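Local coordinates for protein alkaline phosphatase D (PDB 2YEQ) that hydrolyses phosphate esters as a PhoD-family phosphodiesterase and alkaline phosphatase, using an active site that holds iron and calcium, at residues 256-264 with 274-282; 4-15 with 90-101. All coordinates share one frame; numbering follows the deposited sequence.

Contact 1: 256-264 with 274-282. With PE5 (3,6,9,12,15,18,21,24-octaoxahexacosan-1-ol), chain V.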
# COMPACT_ATOMS: atom_id res chain seq x y z
N GLY A 256 -4.46 -7.71 20.79
CA GLY A 256 -4.69 -6.35 21.20
C GLY A 256 -4.15 -5.37 20.17
O GLY A 256 -4.42 -5.49 18.96
N PRO A 257 -3.35 -4.42 20.63
CA PRO A 257 -2.84 -3.38 19.74
C PRO A 257 -1.61 -3.80 18.89
O PRO A 257 -1.06 -2.96 18.19
CB PRO A 257 -2.42 -2.29 20.73
CG PRO A 257 -1.90 -3.08 21.90
CD PRO A 257 -2.85 -4.24 22.02
N ASP A 258 -1.19 -5.05 18.98
CA ASP A 258 0.02 -5.55 18.32
C ASP A 258 -0.32 -6.54 17.22
O ASP A 258 -1.20 -7.39 17.40
CB ASP A 258 0.93 -6.23 19.33
CG ASP A 258 1.28 -5.32 20.50
OD1 ASP A 258 1.71 -4.17 20.27
OD2 ASP A 258 1.07 -5.74 21.64
N MET A 259 0.42 -6.47 16.11
CA MET A 259 0.12 -7.31 14.94
C MET A 259 1.34 -7.46 14.03
O MET A 259 1.93 -6.47 13.59
CB MET A 259 -1.05 -6.69 14.18
CG MET A 259 -1.50 -7.48 12.97
SD MET A 259 -3.10 -6.91 12.34
CE MET A 259 -3.01 -7.54 10.64
N GLN A 260 1.72 -8.71 13.74
CA GLN A 260 2.89 -8.97 12.91
C GLN A 260 2.51 -8.78 11.44
O GLN A 260 1.83 -9.61 10.86
CB GLN A 260 3.42 -10.38 13.14
CG GLN A 260 4.69 -10.72 12.36
CD GLN A 260 5.83 -9.78 12.73
OE1 GLN A 260 6.11 -9.58 13.91
NE2 GLN A 260 6.45 -9.18 11.74
N LEU A 261 2.92 -7.66 10.85
CA LEU A 261 2.65 -7.41 9.45
C LEU A 261 3.94 -7.42 8.60
O LEU A 261 3.93 -7.89 7.46
CB LEU A 261 1.91 -6.11 9.25
CG LEU A 261 1.21 -5.91 7.90
CD1 LEU A 261 0.18 -7.04 7.60
CD2 LEU A 261 0.54 -4.58 7.85
N TYR A 262 5.06 -6.92 9.12
CA TYR A 262 6.28 -7.00 8.31
C TYR A 262 6.66 -8.45 8.03
O TYR A 262 6.48 -9.33 8.86
CB TYR A 262 7.44 -6.16 8.87
CG TYR A 262 8.14 -6.66 10.11
CD1 TYR A 262 9.13 -7.61 10.03
CD2 TYR A 262 7.87 -6.08 11.35
CE1 TYR A 262 9.83 -8.02 11.17
CE2 TYR A 262 8.55 -6.47 12.48
CZ TYR A 262 9.52 -7.43 12.40
OH TYR A 262 10.17 -7.78 13.54
N ARG A 263 7.09 -8.70 6.79
CA ARG A 263 7.34 -10.06 6.36
C ARG A 263 8.16 -10.08 5.07
O ARG A 263 8.34 -9.06 4.41
CB ARG A 263 6.03 -10.83 6.16
CG ARG A 263 5.05 -10.17 5.21
CD ARG A 263 3.61 -10.61 5.54
NE ARG A 263 2.58 -10.24 4.55
CZ ARG A 263 2.09 -9.03 4.32
NH1 ARG A 263 2.49 -7.96 5.01
NH2 ARG A 263 1.15 -8.90 3.42
N HIS A 264 8.69 -11.25 4.77
CA HIS A 264 9.62 -11.40 3.66
C HIS A 264 9.28 -12.62 2.79
O HIS A 264 8.83 -13.64 3.27
CB HIS A 264 11.05 -11.50 4.20
CG HIS A 264 12.04 -12.00 3.20
ND1 HIS A 264 12.29 -13.34 2.99
CD2 HIS A 264 12.84 -11.33 2.33
CE1 HIS A 264 13.20 -13.47 2.04
NE2 HIS A 264 13.54 -12.27 1.62
N ASN A 274 11.13 -7.41 0.91
CA ASN A 274 11.00 -7.09 2.33
C ASN A 274 9.85 -6.12 2.46
O ASN A 274 9.97 -4.96 2.08
CB ASN A 274 12.30 -6.44 2.83
CG ASN A 274 13.51 -7.34 2.61
OD1 ASN A 274 13.73 -8.30 3.35
ND2 ASN A 274 14.24 -7.08 1.52
N VAL A 275 8.73 -6.62 2.98
CA VAL A 275 7.54 -5.82 3.19
C VAL A 275 7.63 -5.22 4.61
O VAL A 275 7.59 -5.95 5.59
CB VAL A 275 6.26 -6.69 3.03
CG1 VAL A 275 5.03 -5.86 3.21
CG2 VAL A 275 6.24 -7.38 1.62
N LEU A 276 7.77 -3.90 4.69
CA LEU A 276 8.06 -3.22 5.94
C LEU A 276 6.79 -2.65 6.58
O LEU A 276 5.70 -2.53 5.92
CB LEU A 276 9.04 -2.08 5.70
CG LEU A 276 10.34 -2.41 4.94
CD1 LEU A 276 11.26 -1.18 4.89
CD2 LEU A 276 11.04 -3.62 5.53
N ASP A 277 6.95 -2.30 7.85
CA ASP A 277 5.94 -1.61 8.65
C ASP A 277 6.62 -0.45 9.35
O ASP A 277 7.31 -0.63 10.35
CB ASP A 277 5.33 -2.63 9.62
CG ASP A 277 4.21 -2.05 10.52
OD1 ASP A 277 3.95 -0.83 10.49
OD2 ASP A 277 3.60 -2.87 11.23
N THR A 278 6.43 0.75 8.81
CA THR A 278 7.08 1.94 9.30
C THR A 278 6.16 2.78 10.20
O THR A 278 6.51 3.92 10.51
CB THR A 278 7.62 2.81 8.14
OG1 THR A 278 6.54 3.23 7.28
CG2 THR A 278 8.70 2.01 7.30
N ARG A 279 5.00 2.24 10.56
CA ARG A 279 4.07 2.90 11.49
C ARG A 279 4.06 2.31 12.88
O ARG A 279 4.03 3.07 13.85
CB ARG A 279 2.62 2.85 11.00
CG ARG A 279 2.32 3.81 9.91
CD ARG A 279 2.36 5.24 10.30
NE ARG A 279 2.38 6.07 9.11
CZ ARG A 279 2.68 7.36 9.05
NH1 ARG A 279 2.97 8.08 10.16
NH2 ARG A 279 2.71 7.96 7.88
N GLN A 280 3.99 0.99 12.98
CA GLN A 280 3.63 0.33 14.24
C GLN A 280 4.68 0.51 15.38
O GLN A 280 4.34 0.40 16.59
CB GLN A 280 3.38 -1.14 13.99
CG GLN A 280 2.82 -1.90 15.20
CD GLN A 280 2.46 -3.33 14.89
OE1 GLN A 280 2.49 -3.79 13.71
NE2 GLN A 280 2.09 -4.05 15.91
N TYR A 281 5.93 0.73 14.98
CA TYR A 281 7.06 0.76 15.91
C TYR A 281 7.82 2.08 15.89
O TYR A 281 8.74 2.25 16.69
CB TYR A 281 8.03 -0.37 15.60
CG TYR A 281 7.37 -1.68 15.27
CD1 TYR A 281 6.83 -2.49 16.26
CD2 TYR A 281 7.29 -2.11 13.94
CE1 TYR A 281 6.21 -3.69 15.93
CE2 TYR A 281 6.69 -3.29 13.62
CZ TYR A 281 6.15 -4.10 14.60
OH TYR A 281 5.57 -5.30 14.22
N ARG A 282 7.42 3.02 15.05
CA ARG A 282 8.21 4.21 14.88
C ARG A 282 8.14 5.17 16.07
O ARG A 282 7.10 5.28 16.76
CB ARG A 282 7.82 4.96 13.61
CG ARG A 282 6.40 5.51 13.58
CD ARG A 282 6.33 6.80 12.84
NE ARG A 282 6.30 6.58 11.40
CZ ARG A 282 6.34 7.55 10.50
NH1 ARG A 282 6.50 8.82 10.86
NH2 ARG A 282 6.22 7.24 9.20
C50 PE5 V . 9.79 -12.11 13.53
O1 PE5 V . 8.87 -11.99 12.45
C1 PE5 V . 9.43 -12.32 11.17
C2 PE5 V . 8.43 -11.98 10.05
O2 PE5 V . 7.59 -13.12 9.79
C3 PE5 V . 6.29 -12.83 9.26
C4 PE5 V . 5.30 -13.92 9.63
O HOH W 1 4.48 -5.48 11.68
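Arg263 and Val275 form an antiparallel hydrogen-bonded pair where the strands of a beta hairpin run out. Arg263 N donates a hydrogen bond to Val275 O at 3.0 Å, and Val275 N donates back to Arg263 O at 2.9 Å. Beyond this pair the chains separate, and a water takes over: it accepts from Leu261 N at 2.8 Å and bonds Asp277 OD2, probably as donor, and Tyr281 OH. The other carboxylate oxygen, Asp277 OD1, closes an Asx turn, taking Arg279 N and Gln280 N from the same face of its plane. Arg263 NH1 turns back to Leu261 O at 2.8 Å, while NH2 makes a salt bridge to Asp17 and a hydrogen bond to Val206 O. Gln260 bends at chi2 (60°), which lays NE2 over one face of the Tyr262 ring and lets it donate to Tyr262 O. That ring meets Tyr281 obliquely, Tyr262 CE2 lying 3.6 Å from Tyr281 OH. His264 NE2 is paired with Ser272. Asn274 and Leu276 make backbone hydrogen bonds to Val327 and Ala329 of strand 325-329; strand 203-206 touches Arg263 and Val275 through Val205, helix 308-320 packs on Tyr262 and His264, and helix 228-245 on Met259 and Gln280.

Contact 2: 4-15 with 90-101. With PE5 (3,6,9,12,15,18,21,24-octaoxahexacosan-1-ol), chain P; PE5 (3,6,9,12,15,18,21,24-octaoxahexacosan-1-ol), chain Y.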
# COMPACT_ATOMS: atom_id res chain seq x y z
N PHE A 4 -29.91 -17.17 3.48
CA PHE A 4 -29.70 -15.74 3.53
C PHE A 4 -30.84 -15.02 2.89
O PHE A 4 -31.42 -15.52 1.92
CB PHE A 4 -28.42 -15.41 2.78
CG PHE A 4 -27.20 -16.01 3.40
CD1 PHE A 4 -26.87 -17.31 3.14
CD2 PHE A 4 -26.43 -15.27 4.28
CE1 PHE A 4 -25.75 -17.87 3.73
CE2 PHE A 4 -25.31 -15.82 4.88
CZ PHE A 4 -24.96 -17.11 4.61
N SER A 5 -31.14 -13.84 3.41
CA SER A 5 -32.15 -12.97 2.85
C SER A 5 -31.53 -12.05 1.79
O SER A 5 -32.23 -11.41 1.01
CB SER A 5 -32.83 -12.18 3.98
OG SER A 5 -31.88 -11.47 4.72
N SER A 6 -30.20 -12.00 1.75
CA SER A 6 -29.51 -11.23 0.73
C SER A 6 -28.17 -11.88 0.42
O SER A 6 -27.63 -12.61 1.24
CB SER A 6 -29.33 -9.79 1.20
OG SER A 6 -29.19 -8.96 0.08
N TYR A 7 -27.67 -11.65 -0.79
CA TYR A 7 -26.43 -12.28 -1.24
C TYR A 7 -25.28 -11.94 -0.27
O TYR A 7 -25.05 -10.77 0.01
CB TYR A 7 -26.09 -11.76 -2.63
CG TYR A 7 -24.87 -12.38 -3.22
CD1 TYR A 7 -24.83 -13.74 -3.50
CD2 TYR A 7 -23.72 -11.62 -3.48
CE1 TYR A 7 -23.73 -14.32 -4.05
CE2 TYR A 7 -22.58 -12.21 -4.02
CZ TYR A 7 -22.60 -13.56 -4.32
OH TYR A 7 -21.49 -14.21 -4.84
N PRO A 8 -24.61 -12.94 0.29
CA PRO A 8 -23.69 -12.65 1.41
C PRO A 8 -22.30 -12.15 1.01
O PRO A 8 -21.60 -11.50 1.82
CB PRO A 8 -23.62 -13.97 2.16
CG PRO A 8 -23.97 -15.02 1.16
CD PRO A 8 -24.95 -14.38 0.23
N PHE A 9 -21.87 -12.41 -0.22
CA PHE A 9 -20.49 -12.10 -0.62
C PHE A 9 -20.41 -10.70 -1.24
O PHE A 9 -19.89 -10.53 -2.34
CB PHE A 9 -19.96 -13.16 -1.59
CG PHE A 9 -19.95 -14.56 -1.03
CD1 PHE A 9 -19.00 -14.96 -0.10
CD2 PHE A 9 -20.88 -15.50 -1.45
CE1 PHE A 9 -18.98 -16.23 0.40
CE2 PHE A 9 -20.86 -16.81 -0.95
CZ PHE A 9 -19.91 -17.18 -0.04
N THR A 10 -20.93 -9.71 -0.53
CA THR A 10 -21.02 -8.33 -1.01
C THR A 10 -19.64 -7.67 -1.11
O THR A 10 -19.50 -6.63 -1.75
CB THR A 10 -21.87 -7.49 -0.02
OG1 THR A 10 -21.30 -7.63 1.30
CG2 THR A 10 -23.37 -7.98 -0.00
N LEU A 11 -18.65 -8.23 -0.42
CA LEU A 11 -17.28 -7.68 -0.46
C LEU A 11 -16.37 -8.51 -1.35
O LEU A 11 -15.14 -8.33 -1.36
CB LEU A 11 -16.69 -7.62 0.95
CG LEU A 11 -17.57 -6.84 1.92
CD1 LEU A 11 -16.84 -6.69 3.25
CD2 LEU A 11 -18.00 -5.51 1.38
N GLY A 12 -16.99 -9.43 -2.09
CA GLY A 12 -16.26 -10.27 -3.03
C GLY A 12 -15.33 -11.26 -2.37
O GLY A 12 -15.58 -11.77 -1.26
N VAL A 13 -14.23 -11.54 -3.07
CA VAL A 13 -13.23 -12.47 -2.63
C VAL A 13 -11.84 -11.87 -2.83
O VAL A 13 -11.69 -10.83 -3.48
CB VAL A 13 -13.35 -13.83 -3.38
CG1 VAL A 13 -14.76 -14.47 -3.18
CG2 VAL A 13 -13.00 -13.67 -4.90
N ALA A 14 -10.84 -12.52 -2.26
CA ALA A 14 -9.46 -12.03 -2.38
C ALA A 14 -8.53 -13.18 -2.12
O ALA A 14 -8.92 -14.21 -1.55
CB ALA A 14 -9.17 -10.85 -1.39
N SER A 15 -7.29 -13.02 -2.57
CA SER A 15 -6.23 -13.96 -2.24
C SER A 15 -4.94 -13.20 -1.94
O SER A 15 -4.76 -12.05 -2.32
CB SER A 15 -5.98 -14.96 -3.39
OG SER A 15 -5.38 -14.34 -4.52
N TYR A 90 -10.37 -20.16 -7.44
CA TYR A 90 -10.94 -20.49 -6.15
C TYR A 90 -12.32 -19.89 -6.01
O TYR A 90 -12.65 -18.90 -6.66
CB TYR A 90 -9.99 -20.04 -5.01
CG TYR A 90 -9.82 -18.54 -4.90
CD1 TYR A 90 -8.86 -17.88 -5.65
CD2 TYR A 90 -10.63 -17.78 -4.04
CE1 TYR A 90 -8.71 -16.52 -5.57
CE2 TYR A 90 -10.48 -16.41 -3.95
CZ TYR A 90 -9.53 -15.78 -4.71
OH TYR A 90 -9.40 -14.43 -4.65
N ARG A 91 -13.13 -20.50 -5.14
CA ARG A 91 -14.45 -19.96 -4.82
C ARG A 91 -14.94 -20.53 -3.50
O ARG A 91 -14.42 -21.54 -3.02
CB ARG A 91 -15.47 -20.27 -5.92
CG ARG A 91 -15.82 -21.71 -5.97
CD ARG A 91 -16.90 -22.01 -7.00
NE ARG A 91 -17.02 -23.46 -7.13
CZ ARG A 91 -17.76 -24.07 -8.05
NH1 ARG A 91 -18.44 -23.36 -8.95
NH2 ARG A 91 -17.79 -25.39 -8.08
N PHE A 92 -15.93 -19.86 -2.95
CA PHE A 92 -16.53 -20.25 -1.68
C PHE A 92 -18.00 -20.56 -1.90
O PHE A 92 -18.63 -20.03 -2.81
CB PHE A 92 -16.44 -19.10 -0.67
CG PHE A 92 -15.04 -18.67 -0.35
CD1 PHE A 92 -14.33 -19.27 0.69
CD2 PHE A 92 -14.43 -17.66 -1.06
CE1 PHE A 92 -13.06 -18.85 1.01
CE2 PHE A 92 -13.12 -17.24 -0.75
CZ PHE A 92 -12.45 -17.84 0.29
N LYS A 93 -18.55 -21.37 -1.00
CA LYS A 93 -19.97 -21.69 -0.99
C LYS A 93 -20.43 -21.71 0.46
O LYS A 93 -19.77 -22.31 1.30
CB LYS A 93 -20.19 -23.05 -1.63
CG LYS A 93 -21.62 -23.46 -1.84
CD LYS A 93 -21.69 -24.98 -2.11
CE LYS A 93 -22.96 -25.40 -2.84
NZ LYS A 93 -22.80 -26.74 -3.50
N THR A 94 -21.54 -21.04 0.74
CA THR A 94 -22.15 -21.09 2.06
C THR A 94 -23.64 -21.36 1.86
O THR A 94 -24.32 -20.60 1.19
CB THR A 94 -21.83 -19.83 2.91
OG1 THR A 94 -22.26 -20.03 4.25
CG2 THR A 94 -22.43 -18.55 2.32
N GLY A 95 -24.10 -22.46 2.44
CA GLY A 95 -25.41 -23.00 2.13
C GLY A 95 -25.42 -23.28 0.64
O GLY A 95 -24.56 -24.01 0.12
N HIS A 96 -26.33 -22.64 -0.05
CA HIS A 96 -26.43 -22.75 -1.50
C HIS A 96 -25.79 -21.56 -2.21
O HIS A 96 -25.76 -21.53 -3.44
CB HIS A 96 -27.91 -22.90 -1.89
CG HIS A 96 -28.61 -24.00 -1.16
ND1 HIS A 96 -28.68 -25.29 -1.64
CD2 HIS A 96 -29.24 -24.01 0.04
CE1 HIS A 96 -29.34 -26.04 -0.78
NE2 HIS A 96 -29.68 -25.29 0.26
N GLU A 97 -25.31 -20.57 -1.46
CA GLU A 97 -24.80 -19.32 -2.05
C GLU A 97 -23.36 -19.51 -2.55
O GLU A 97 -22.54 -20.11 -1.85
CB GLU A 97 -24.85 -18.16 -1.05
CG GLU A 97 -26.23 -17.86 -0.46
CD GLU A 97 -27.18 -17.18 -1.43
OE1 GLU A 97 -26.70 -16.56 -2.42
OE2 GLU A 97 -28.41 -17.27 -1.18
N LEU A 98 -23.07 -19.02 -3.75
CA LEU A 98 -21.73 -19.13 -4.35
C LEU A 98 -21.07 -17.76 -4.47
O LEU A 98 -21.69 -16.80 -4.89
CB LEU A 98 -21.81 -19.73 -5.75
CG LEU A 98 -22.03 -21.22 -5.88
CD1 LEU A 98 -22.23 -21.54 -7.38
CD2 LEU A 98 -20.84 -21.99 -5.30
N SER A 99 -19.80 -17.69 -4.09
CA SER A 99 -19.01 -16.46 -4.26
C SER A 99 -18.64 -16.25 -5.72
O SER A 99 -18.67 -17.18 -6.53
CB SER A 99 -17.73 -16.54 -3.42
OG SER A 99 -16.74 -17.40 -3.99
N PRO A 100 -18.27 -15.02 -6.08
CA PRO A 100 -17.50 -14.86 -7.30
C PRO A 100 -16.27 -15.78 -7.32
O PRO A 100 -15.74 -16.18 -6.28
CB PRO A 100 -17.05 -13.40 -7.25
CG PRO A 100 -17.94 -12.74 -6.26
CD PRO A 100 -18.31 -13.78 -5.29
N VAL A 101 -15.83 -16.11 -8.53
CA VAL A 101 -14.65 -16.93 -8.70
C VAL A 101 -13.42 -16.01 -8.66
O VAL A 101 -13.40 -14.95 -9.26
CB VAL A 101 -14.68 -17.70 -10.04
CG1 VAL A 101 -13.34 -18.41 -10.28
CG2 VAL A 101 -15.88 -18.69 -10.07
C50 PE5 P . -19.67 -26.83 -10.64
O1 PE5 P . -19.81 -25.45 -10.96
C1 PE5 P . -18.79 -24.95 -11.84
C2 PE5 P . -19.06 -23.50 -12.22
O2 PE5 P . -17.95 -22.65 -11.86
C3 PE5 P . -18.11 -21.25 -12.18
C4 PE5 P . -18.80 -20.43 -11.06
O3 PE5 P . -18.63 -20.97 -9.75
C50 PE5 Y . -27.45 -18.54 8.57
O1 PE5 Y . -27.24 -17.19 8.12
C1 PE5 Y . -28.40 -16.35 8.26
C2 PE5 Y . -28.23 -15.01 7.55
O2 PE5 Y . -29.47 -14.33 7.26
C3 PE5 Y . -29.31 -12.98 6.78
C4 PE5 Y . -28.86 -12.94 5.33
O HOH W 2 -7.33 -13.33 -6.19
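Phe9 lays its ring against Ser99, whose CB stands over the ring centre, 3.7 Å from the centroid and almost on the normal, a CH-pi contact. With CG anti to the carbonyl carbon (chi1 -59°), the ring reaches past Ser99 until its tip, CZ, meets Thr94 CG2 at 3.7 Å, while CE1 touches Phe92 CB. Cut back to an alanine, this position would probably leave the Ser99 methylene without its aromatic partner and open a gap against Phe92 CB and Thr94 CG2. Tyr7 comes in at the edge of the Phe9 ring, its hydroxyl reaching over to Pro100 CD, and Tyr7 OH donates to Leu98 O at 2.6 Å, in the carbonyl plane and on a lone pair. Phe4 is sandwiched between Pro8 CG over one face and a polyether on the other, and its CD1 rests on Glu97 CG at 3.7 Å. Farther along, Val13 splits its methyls: CG1 packs on Ser99 CB and the edge of Phe92, CG2 on Tyr90.

The next shell fixes these groups. Ser99 N bonds Phe92 O and holds the backbone, while Ser99 OG accepts from Phe92 N at 2.8 Å and donates to Pro100 O, which fixes the rotation of the hydroxymethyl group; a type II' turn from Thr94 to Glu97 joins the two strands carrying Thr94, Phe92 and Ser99. A water links Tyr90 OH to Ser15 OG, which also bonds Thr104, and Thr94 OG1 reaches Pro45 O. Strand 23-28 supports Phe9 and Phe92 through Thr27. The N-terminal run of the chain, leading into strand 13-16, thus lies against the small antiparallel sheet of the N-terminal domain.

The join is mostly apolar and depends on the fit of aromatic and aliphatic surfaces, with Tyr7 OH to Leu98 O as the one direct hydrogen bond between the segments.

Overall arrangement
Both contacts are largely buried, but contact 1 lies nearer the middle of the molecule, about 13 Å from the chain centre against about 25 Å for contact 2. Their centres are about 30 Å apart, and they share no strand. Contact 1 joins neighbouring strands of one hairpin at the edge of a mixed sheet; backbone pairing, a carboxylate and a water supply its polar links, beside packing of Tyr262 on Tyr281, and Arg279, within its second segment, forms a salt bridge with Asp209, a calcium ligand. Contact 2 joins pieces far apart in sequence and relies on rings, prolines and methyls, with its outer end at Phe4, Tyr7 and Glu97 more exposed than the part around Phe9 and Val13.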